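Local coordinates for protein putative platelet activating factor (Streptococcus pneumoniae, PDB 2HSJ) that is of unknown function but belongs to the GDSL-like lipase/acylhydrolase family of SGNH hydrolases, and so probably cleaves ester bonds, at residues P134-R148 and G184-H196. Residues are numbered along the deposited sequence; the frame is centred on the assembly and turned at random.
Sequences PVNEREEYQQAVYIR and GQLKKEYTTDGLH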
ATOM      1  N   PRO D 134     -15.966 -29.481   2.372  1.00 11.18           N
ATOM      2  CA  PRO D 134     -16.988 -30.525   2.147  1.00 11.67           C
ATOM      3  C   PRO D 134     -17.749 -30.279   0.843  1.00 11.06           C
ATOM      4  O   PRO D 134     -17.739 -29.158   0.300  1.00 11.93           O
ATOM      5  CB  PRO D 134     -17.945 -30.377   3.337  1.00 12.05           C
ATOM      6  CG  PRO D 134     -17.759 -28.925   3.767  1.00 11.99           C
ATOM      7  CD  PRO D 134     -16.343 -28.531   3.440  1.00 12.05           C
ATOM      8  N   VAL D 135     -18.394 -31.333   0.366  1.00 11.14           N
ATOM      9  CA  VAL D 135     -19.324 -31.260  -0.733  1.00 10.76           C
ATOM     10  C   VAL D 135     -20.722 -31.551  -0.209  1.00 11.10           C
ATOM     11  O   VAL D 135     -20.899 -32.047   0.915  1.00 11.32           O
ATOM     12  CB  VAL D 135     -18.949 -32.255  -1.849  1.00 11.15           C
ATOM     13  CG1 VAL D 135     -17.626 -31.850  -2.457  1.00 10.86           C
ATOM     14  CG2 VAL D 135     -18.920 -33.712  -1.324  1.00 11.46           C
ATOM     15  N   ASN D 136     -21.718 -31.257  -1.038  1.00 10.99           N
ATOM     16  CA  ASN D 136     -23.093 -31.617  -0.724  1.00 12.96           C
ATOM     17  C   ASN D 136     -23.450 -32.832  -1.550  1.00 13.82           C
ATOM     18  O   ASN D 136     -23.334 -32.816  -2.778  1.00 13.84           O
ATOM     19  CB  ASN D 136     -24.039 -30.439  -0.956  1.00 12.62           C
ATOM     20  CG  ASN D 136     -25.439 -30.713  -0.421  1.00 13.78           C
ATOM     21  OD1 ASN D 136     -26.123 -31.595  -0.911  1.00 15.85           O
ATOM     22  ND2 ASN D 136     -25.855 -29.967   0.610  1.00 13.57           N
ATOM     23  N   GLU D 137     -23.878 -33.890  -0.853  1.00 15.42           N
ATOM     24  CA  GLU D 137     -24.083 -35.192  -1.483  1.00 17.67           C
ATOM     25  C   GLU D 137     -25.524 -35.403  -1.982  1.00 17.74           C
ATOM     26  O   GLU D 137     -25.863 -36.497  -2.438  1.00 18.22           O
ATOM     27  CB  GLU D 137     -23.614 -36.330  -0.546  1.00 17.86           C
ATOM     28  CG  GLU D 137     -22.079 -36.391  -0.382  1.00 19.79           C
ATOM     29  CD  GLU D 137     -21.602 -37.461   0.610  1.00 20.05           C
ATOM     30  OE1 GLU D 137     -22.460 -38.158   1.194  1.00 25.64           O
ATOM     31  OE2 GLU D 137     -20.368 -37.626   0.789  1.00 20.91           O
ATOM     32  N   ARG D 138     -26.363 -34.363  -1.925  1.00 17.68           N
ATOM     33  CA  ARG D 138     -27.753 -34.471  -2.423  1.00 18.66           C
ATOM     34  C   ARG D 138     -27.730 -34.840  -3.900  1.00 18.05           C
ATOM     35  O   ARG D 138     -26.842 -34.413  -4.637  1.00 18.07           O
ATOM     36  CB  ARG D 138     -28.538 -33.168  -2.222  1.00 18.63           C
ATOM     37  CG  ARG D 138     -29.010 -32.914  -0.779  1.00 20.70           C
ATOM     38  CD  ARG D 138     -29.614 -31.504  -0.609  1.00 21.90           C
ATOM     39  NE  ARG D 138     -30.790 -31.265  -1.455  1.00 26.49           N
ATOM     40  CZ  ARG D 138     -32.040 -31.610  -1.146  1.00 27.48           C
ATOM     41  NH1 ARG D 138     -32.312 -32.229  -0.001  1.00 27.32           N
ATOM     42  NH2 ARG D 138     -33.023 -31.342  -1.999  1.00 29.02           N
ATOM     43  N   GLU D 139     -28.708 -35.639  -4.328  1.00 17.88           N
ATOM     44  CA  GLU D 139     -28.765 -36.101  -5.713  1.00 18.56           C
ATOM     45  C   GLU D 139     -28.688 -34.970  -6.765  1.00 17.82           C
ATOM     46  O   GLU D 139     -28.050 -35.121  -7.813  1.00 16.34           O
ATOM     47  CB  GLU D 139     -30.024 -36.955  -5.939  1.00 18.43           C
ATOM     48  CG  GLU D 139     -29.999 -37.734  -7.250  1.00 21.29           C
ATOM     49  CD  GLU D 139     -31.363 -38.294  -7.671  1.00 21.39           C
ATOM     50  OE1 GLU D 139     -32.285 -38.435  -6.819  1.00 25.75           O
ATOM     51  OE2 GLU D 139     -31.509 -38.611  -8.875  1.00 24.85           O
ATOM     52  N   GLU D 140     -29.319 -33.833  -6.467  1.00 18.13           N
ATOM     53  CA  GLU D 140     -29.372 -32.704  -7.405  1.00 19.07           C
ATOM     54  C   GLU D 140     -28.008 -32.106  -7.760  1.00 18.47           C
ATOM     55  O   GLU D 140     -27.894 -31.378  -8.742  1.00 19.30           O
ATOM     56  CB  GLU D 140     -30.282 -31.601  -6.866  1.00 19.09           C
ATOM     57  CG  GLU D 140     -29.809 -30.971  -5.559  1.00 21.40           C
ATOM     58  CD  GLU D 140     -30.679 -29.805  -5.121  1.00 21.65           C
ATOM     59  OE1 GLU D 140     -31.014 -28.958  -5.979  1.00 25.56           O
ATOM     60  OE2 GLU D 140     -31.020 -29.743  -3.921  1.00 26.28           O
ATOM     61  N   TYR D 141     -26.983 -32.401  -6.957  1.00 17.57           N
ATOM     62  CA  TYR D 141     -25.653 -31.826  -7.158  1.00 17.78           C
ATOM     63  C   TYR D 141     -24.628 -32.808  -7.713  1.00 18.26           C
ATOM     64  O   TYR D 141     -23.441 -32.482  -7.789  1.00 17.61           O
ATOM     65  CB  TYR D 141     -25.108 -31.296  -5.830  1.00 17.09           C
ATOM     66  CG  TYR D 141     -25.912 -30.201  -5.185  1.00 16.89           C
ATOM     67  CD1 TYR D 141     -26.265 -29.060  -5.891  1.00 15.52           C
ATOM     68  CD2 TYR D 141     -26.267 -30.287  -3.846  1.00 16.74           C
ATOM     69  CE1 TYR D 141     -26.988 -28.036  -5.271  1.00 16.75           C
ATOM     70  CE2 TYR D 141     -26.983 -29.281  -3.225  1.00 18.86           C
ATOM     71  CZ  TYR D 141     -27.340 -28.160  -3.942  1.00 18.16           C
ATOM     72  OH  TYR D 141     -28.047 -27.157  -3.313  1.00 20.92           O
ATOM     73  N   GLN D 142     -25.082 -34.000  -8.088  1.00 19.06           N
ATOM     74  CA  GLN D 142     -24.168 -35.061  -8.530  1.00 20.66           C
ATOM     75  C   GLN D 142     -23.254 -34.700  -9.724  1.00 20.87           C
ATOM     76  O   GLN D 142     -22.134 -35.204  -9.799  1.00 21.76           O
ATOM     77  CB  GLN D 142     -24.923 -36.377  -8.763  1.00 20.48           C
ATOM     78  CG  GLN D 142     -25.436 -37.014  -7.474  1.00 21.71           C
ATOM     79  CD  GLN D 142     -26.313 -38.250  -7.693  1.00 22.72           C
ATOM     80  OE1 GLN D 142     -26.941 -38.422  -8.746  1.00 28.33           O
ATOM     81  NE2 GLN D 142     -26.362 -39.121  -6.682  1.00 24.96           N
ATOM     82  N   GLN D 143     -23.718 -33.801 -10.597  0.50 20.82           N
ATOM     83  CA  GLN D 143     -22.978 -33.356 -11.800  0.50 20.87           C
ATOM     84  C   GLN D 143     -21.665 -32.606 -11.540  0.50 20.57           C
ATOM     85  O   GLN D 143     -20.708 -32.721 -12.319  0.50 20.37           O
ATOM     86  CB  GLN D 143     -23.868 -32.472 -12.679  0.50 21.12           C
ATOM     87  CG  GLN D 143     -25.088 -33.169 -13.244  0.50 21.55           C
ATOM     88  CD  GLN D 143     -25.895 -32.270 -14.153  0.50 21.60           C
ATOM     89  OE1 GLN D 143     -26.410 -31.232 -13.733  0.50 22.12           O
ATOM     90  NE2 GLN D 143     -26.014 -32.671 -15.411  0.50 22.74           N
ATOM     91  N   ALA D 144     -21.639 -31.803 -10.478  1.00 19.70           N
ATOM     92  CA  ALA D 144     -20.424 -31.103 -10.076  1.00 18.76           C
ATOM     93  C   ALA D 144     -19.648 -31.928  -9.059  1.00 17.05           C
ATOM     94  O   ALA D 144     -18.426 -31.993  -9.121  1.00 17.76           O
ATOM     95  CB  ALA D 144     -20.746 -29.728  -9.523  1.00 18.74           C
ATOM     96  N   VAL D 145     -20.362 -32.568  -8.132  1.00 15.30           N
ATOM     97  CA  VAL D 145     -19.712 -33.296  -7.041  1.00 14.02           C
ATOM     98  C   VAL D 145     -18.984 -34.553  -7.548  1.00 13.15           C
ATOM     99  O   VAL D 145     -17.860 -34.848  -7.115  1.00 12.32           O
ATOM    100  CB  VAL D 145     -20.712 -33.596  -5.909  1.00 13.24           C
ATOM    101  CG1 VAL D 145     -20.131 -34.534  -4.871  1.00 13.85           C
ATOM    102  CG2 VAL D 145     -21.140 -32.292  -5.260  1.00 13.01           C
ATOM    103  N   TYR D 146     -19.616 -35.273  -8.482  1.00 13.88           N
ATOM    104  CA  TYR D 146     -18.973 -36.401  -9.146  1.00 13.67           C
ATOM    105  C   TYR D 146     -18.507 -37.425  -8.104  1.00 13.65           C
ATOM    106  O   TYR D 146     -19.244 -37.744  -7.160  1.00 14.10           O
ATOM    107  CB  TYR D 146     -17.836 -35.885 -10.044  1.00 14.16           C
ATOM    108  CG  TYR D 146     -17.320 -36.885 -11.046  1.00 13.56           C
ATOM    109  CD1 TYR D 146     -18.198 -37.634 -11.816  1.00 13.08           C
ATOM    110  CD2 TYR D 146     -15.952 -37.048 -11.239  1.00 13.91           C
ATOM    111  CE1 TYR D 146     -17.718 -38.576 -12.745  1.00 12.45           C
ATOM    112  CE2 TYR D 146     -15.461 -37.969 -12.153  1.00 11.09           C
ATOM    113  CZ  TYR D 146     -16.348 -38.727 -12.905  1.00 13.25           C
ATOM    114  OH  TYR D 146     -15.857 -39.634 -13.813  1.00 15.21           O
ATOM    115  N   ILE D 147     -17.309 -37.959  -8.245  1.00 12.95           N
ATOM    116  CA  ILE D 147     -16.882 -39.035  -7.344  1.00 13.56           C
ATOM    117  C   ILE D 147     -16.371 -38.561  -5.958  1.00 13.99           C
ATOM    118  O   ILE D 147     -15.938 -39.369  -5.140  1.00 13.36           O
ATOM    119  CB  ILE D 147     -15.831 -39.958  -8.018  1.00 13.16           C
ATOM    120  CG1 ILE D 147     -14.526 -39.188  -8.284  1.00 13.42           C
ATOM    121  CG2 ILE D 147     -16.419 -40.614  -9.297  1.00 13.98           C
ATOM    122  CD1 ILE D 147     -13.380 -40.088  -8.830  1.00 14.06           C
ATOM    123  N   ARG D 148     -16.411 -37.259  -5.699  1.00 13.57           N
ATOM    124  CA  ARG D 148     -16.021 -36.770  -4.380  1.00 13.45           C
ATOM    125  C   ARG D 148     -17.034 -37.242  -3.343  1.00 13.80           C
ATOM    126  O   ARG D 148     -18.237 -37.375  -3.638  1.00 13.84           O
ATOM    127  CB  ARG D 148     -15.983 -35.249  -4.382  1.00 13.16           C
ATOM    128  CG  ARG D 148     -15.024 -34.640  -5.371  1.00 12.93           C
ATOM    129  CD  ARG D 148     -15.243 -33.120  -5.443  1.00 13.12           C
ATOM    130  NE  ARG D 148     -14.387 -32.509  -6.458  1.00 14.58           N
ATOM    131  CZ  ARG D 148     -14.600 -32.599  -7.764  1.00 15.55           C
ATOM    132  NH1 ARG D 148     -15.637 -33.292  -8.251  1.00 12.20           N
ATOM    133  NH2 ARG D 148     -13.771 -32.011  -8.607  1.00 13.53           N
ATOM    134  N   GLY D 184     -23.245 -33.326   8.048  1.00 17.54           N
ATOM    135  CA  GLY D 184     -21.855 -33.410   7.629  1.00 17.99           C
ATOM    136  C   GLY D 184     -21.679 -33.109   6.151  1.00 18.17           C
ATOM    137  O   GLY D 184     -20.636 -33.453   5.564  1.00 19.30           O
ATOM    138  N   GLN D 185     -22.693 -32.484   5.552  1.00 16.92           N
ATOM    139  CA  GLN D 185     -22.644 -32.048   4.153  1.00 16.53           C
ATOM    140  C   GLN D 185     -22.347 -30.549   4.060  1.00 14.95           C
ATOM    141  O   GLN D 185     -22.734 -29.776   4.933  1.00 14.77           O
ATOM    142  CB  GLN D 185     -23.993 -32.296   3.459  1.00 16.83           C
ATOM    143  CG  GLN D 185     -24.558 -33.711   3.581  1.00 21.18           C
ATOM    144  CD  GLN D 185     -23.710 -34.745   2.855  1.00 24.70           C
ATOM    145  OE1 GLN D 185     -23.183 -34.482   1.771  1.00 25.03           O
ATOM    146  NE2 GLN D 185     -23.577 -35.935   3.452  1.00 27.44           N
ATOM    147  N   LEU D 186     -21.712 -30.121   2.974  1.00 14.18           N
ATOM    148  CA  LEU D 186     -21.625 -28.696   2.700  1.00 13.30           C
ATOM    149  C   LEU D 186     -23.046 -28.107   2.741  1.00 13.57           C
ATOM    150  O   LEU D 186     -23.922 -28.567   2.008  1.00 13.23           O
ATOM    151  CB  LEU D 186     -21.034 -28.468   1.313  1.00 13.06           C
ATOM    152  CG  LEU D 186     -20.919 -27.045   0.786  1.00 12.23           C
ATOM    153  CD1 LEU D 186     -20.030 -26.222   1.681  1.00 11.92           C
ATOM    154  CD2 LEU D 186     -20.327 -27.129  -0.609  1.00 11.51           C
ATOM    155  N   LYS D 187     -23.266 -27.095   3.591  1.00 13.60           N
ATOM    156  CA  LYS D 187     -24.617 -26.527   3.778  1.00 14.99           C
ATOM    157  C   LYS D 187     -25.221 -26.098   2.457  1.00 14.17           C
ATOM    158  O   LYS D 187     -24.534 -25.466   1.631  1.00 13.82           O
ATOM    159  CB  LYS D 187     -24.613 -25.323   4.745  1.00 15.45           C
ATOM    160  CG  LYS D 187     -24.263 -25.652   6.185  1.00 19.25           C
ATOM    161  CD  LYS D 187     -24.290 -24.444   7.139  1.00 19.76           C
ATOM    162  CE  LYS D 187     -25.522 -23.568   6.940  1.00 23.83           C
ATOM    163  NZ  LYS D 187     -25.709 -22.531   8.044  1.00 25.84           N
ATOM    164  N   LYS D 188     -26.504 -26.402   2.265  1.00 13.88           N
ATOM    165  CA  LYS D 188     -27.159 -26.006   1.029  1.00 13.38           C
ATOM    166  C   LYS D 188     -26.978 -24.503   0.756  1.00 13.09           C
ATOM    167  O   LYS D 188     -26.660 -24.101  -0.373  1.00 13.55           O
ATOM    168  CB  LYS D 188     -28.646 -26.413   1.033  1.00 13.59           C
ATOM    169  CG  LYS D 188     -29.291 -26.301  -0.347  1.00 17.12           C
ATOM    170  CD  LYS D 188     -30.315 -27.397  -0.590  1.00 23.52           C
ATOM    171  CE  LYS D 188     -31.137 -27.103  -1.817  1.00 26.36           C
ATOM    172  NZ  LYS D 188     -32.173 -26.072  -1.495  1.00 29.97           N
ATOM    173  N   GLU D 189     -27.136 -23.666   1.785  1.00 12.98           N
ATOM    174  CA  GLU D 189     -27.014 -22.228   1.567  1.00 12.85           C
ATOM    175  C   GLU D 189     -25.613 -21.788   1.174  1.00 11.53           C
ATOM    176  O   GLU D 189     -25.459 -20.703   0.646  1.00 11.20           O
ATOM    177  CB  GLU D 189     -27.476 -21.397   2.759  1.00 14.18           C
ATOM    178  CG  GLU D 189     -26.658 -21.530   3.980  1.00 17.60           C
ATOM    179  CD  GLU D 189     -26.796 -20.329   4.924  1.00 22.55           C
ATOM    180  OE1 GLU D 189     -26.735 -19.154   4.460  1.00 25.81           O
ATOM    181  OE2 GLU D 189     -26.978 -20.571   6.137  1.00 23.51           O
ATOM    182  N   TYR D 190     -24.616 -22.630   1.444  1.00 10.31           N
ATOM    183  CA  TYR D 190     -23.210 -22.281   1.226  1.00 10.70           C
ATOM    184  C   TYR D 190     -22.705 -22.693  -0.150  1.00 10.49           C
ATOM    185  O   TYR D 190     -21.546 -22.431  -0.461  1.00  9.38           O
ATOM    186  CB  TYR D 190     -22.334 -22.933   2.323  1.00 11.05           C
ATOM    187  CG  TYR D 190     -22.457 -22.356   3.714  1.00 11.79           C
ATOM    188  CD1 TYR D 190     -23.184 -21.200   3.959  1.00 12.76           C
ATOM    189  CD2 TYR D 190     -21.843 -22.992   4.788  1.00 13.62           C
ATOM    190  CE1 TYR D 190     -23.283 -20.673   5.246  1.00 10.30           C
ATOM    191  CE2 TYR D 190     -21.919 -22.483   6.045  1.00 13.39           C
ATOM    192  CZ  TYR D 190     -22.648 -21.336   6.276  1.00 12.37           C
ATOM    193  OH  TYR D 190     -22.687 -20.872   7.580  1.00 13.77           O
ATOM    194  N   THR D 191     -23.562 -23.337  -0.941  1.00 10.19           N
ATOM    195  CA  THR D 191     -23.137 -23.889  -2.233  1.00 10.60           C
ATOM    196  C   THR D 191     -23.990 -23.427  -3.422  1.00 11.59           C
ATOM    197  O   THR D 191     -25.182 -23.152  -3.260  1.00 12.60           O
ATOM    198  CB  THR D 191     -23.026 -25.432  -2.188  1.00 11.85           C
ATOM    199  OG1 THR D 191     -22.334 -25.903  -3.348  1.00 11.63           O
ATOM    200  CG2 THR D 191     -24.392 -26.090  -2.132  1.00 12.07           C
ATOM    201  N   THR D 192     -23.359 -23.323  -4.591  1.00 11.79           N
ATOM    202  CA  THR D 192     -24.098 -23.099  -5.835  1.00 12.79           C
ATOM    203  C   THR D 192     -24.465 -24.419  -6.499  1.00 13.71           C
ATOM    204  O   THR D 192     -25.612 -24.604  -6.887  1.00 15.12           O
ATOM    205  CB  THR D 192     -23.300 -22.241  -6.830  1.00 12.61           C
ATOM    206  OG1 THR D 192     -22.012 -22.821  -7.005  1.00 13.97           O
ATOM    207  CG2 THR D 192     -23.138 -20.831  -6.294  1.00 14.60           C
ATOM    208  N   ASP D 193     -23.500 -25.342  -6.580  1.00 13.68           N
ATOM    209  CA  ASP D 193     -23.673 -26.584  -7.338  1.00 13.89           C
ATOM    210  C   ASP D 193     -23.254 -27.854  -6.586  1.00 13.60           C
ATOM    211  O   ASP D 193     -23.145 -28.932  -7.190  1.00 14.14           O
ATOM    212  CB  ASP D 193     -22.889 -26.501  -8.642  1.00 14.19           C
ATOM    213  CG  ASP D 193     -21.400 -26.355  -8.421  1.00 16.01           C
ATOM    214  OD1 ASP D 193     -20.946 -26.473  -7.256  1.00 12.19           O
ATOM    215  OD2 ASP D 193     -20.677 -26.116  -9.409  1.00 16.56           O
ATOM    216  N   GLY D 194     -23.058 -27.733  -5.279  1.00 12.21           N
ATOM    217  CA  GLY D 194     -22.672 -28.880  -4.449  1.00 11.66           C
ATOM    218  C   GLY D 194     -21.184 -28.957  -4.158  1.00 11.38           C
ATOM    219  O   GLY D 194     -20.775 -29.644  -3.212  1.00 12.10           O
ATOM    220  N   LEU D 195     -20.400 -28.249  -4.977  1.00 11.42           N
ATOM    221  CA  LEU D 195     -18.935 -28.204  -4.881  1.00 11.49           C
ATOM    222  C   LEU D 195     -18.424 -26.763  -4.680  1.00 11.31           C
ATOM    223  O   LEU D 195     -17.665 -26.488  -3.757  1.00 12.19           O
ATOM    224  CB  LEU D 195     -18.336 -28.823  -6.148  1.00 12.10           C
ATOM    225  CG  LEU D 195     -16.830 -28.711  -6.360  1.00 14.78           C
ATOM    226  CD1 LEU D 195     -16.069 -29.468  -5.291  1.00 14.69           C
ATOM    227  CD2 LEU D 195     -16.514 -29.239  -7.748  1.00 17.75           C
ATOM    228  N   HIS D 196     -18.807 -25.859  -5.575  1.00 10.48           N
ATOM    229  CA  HIS D 196     -18.432 -24.454  -5.467  1.00 10.52           C
ATOM    230  C   HIS D 196     -19.258 -23.698  -4.436  1.00 10.10           C
ATOM    231  O   HIS D 196     -20.401 -24.093  -4.103  1.00 10.17           O
ATOM    232  CB  HIS D 196     -18.600 -23.787  -6.831  1.00 11.71           C
ATOM    233  CG  HIS D 196     -17.668 -24.336  -7.857  1.00 14.02           C
ATOM    234  ND1 HIS D 196     -18.035 -25.345  -8.724  1.00 17.25           N
ATOM    235  CD2 HIS D 196     -16.366 -24.061  -8.113  1.00 17.78           C
ATOM    236  CE1 HIS D 196     -16.998 -25.658  -9.482  1.00 18.49           C
ATOM    237  NE2 HIS D 196     -15.978 -24.891  -9.139  1.00 19.90           N
TER
HETATM  238  O   HOH W   1     -16.372 -28.071  -1.879  1.00 13.81           O
HETATM  239  O   HOH W   2     -27.723 -24.440  -3.346  1.00 42.78           O
HETATM  240  O   HOH W   3     -24.111 -29.777  -9.686  1.00 25.35           O
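Asn136 and Tyr141 reach segment 184-196 through their first torsions. Asn136 holds CG anti to its own N (chi1 -171°), which sends ND2 to the carbonyl of Leu186. Tyr141 places CG beside its N (chi1 -61°), and its ring lies against the Asp193-Gly194 backbone. Asn136 ND2 donates to Leu186 O at 2.8 Å, with the acceptor in the amide plane. The other amide atom, OD1, accepts from Arg138 N in an Asx turn, so both ends of the amide are held. Asn136 N donates to Gly194 O at 2.9 Å. Leu186 N in turn bonds to Val135 O at 2.9 Å.

Gly194 CA sits over one face of the Tyr141 ring, 4.0 Å from its centroid, in a CH-pi contact. Glu140 CG covers the opposite face. A water joins Tyr141 OH to Thr191 O. Gln185 OE1 takes the N-H of Glu137, with Glu137 N 2.8 Å away and above the amide carbonyl plane. Glu137 itself turns OE2 to Asn150 of helix 150-164. Leu195 CD2 lies 3.9 Å above the plane of the Arg148 guanidinium, over its centre. Arg148 NH1 bonds to Val145 O, and NH2 to Asn96.

Ala144 CB touches Asp193 CG at 3.6 Å. Asp193 OD1 takes the N-H groups of Leu195 and His196, and OD2 accepts from His196 ND1 at 2.8 Å. This Asp-x-x-His arrangement near the C-terminus is characteristic of SGNH hydrolases, where the pair belongs to the catalytic triad; the same role is likely here. Leu186 N, Leu186 O and Gly194 O are thus paired from segment 134-148, and the bonds to Asp193 fix its carboxylate against His196.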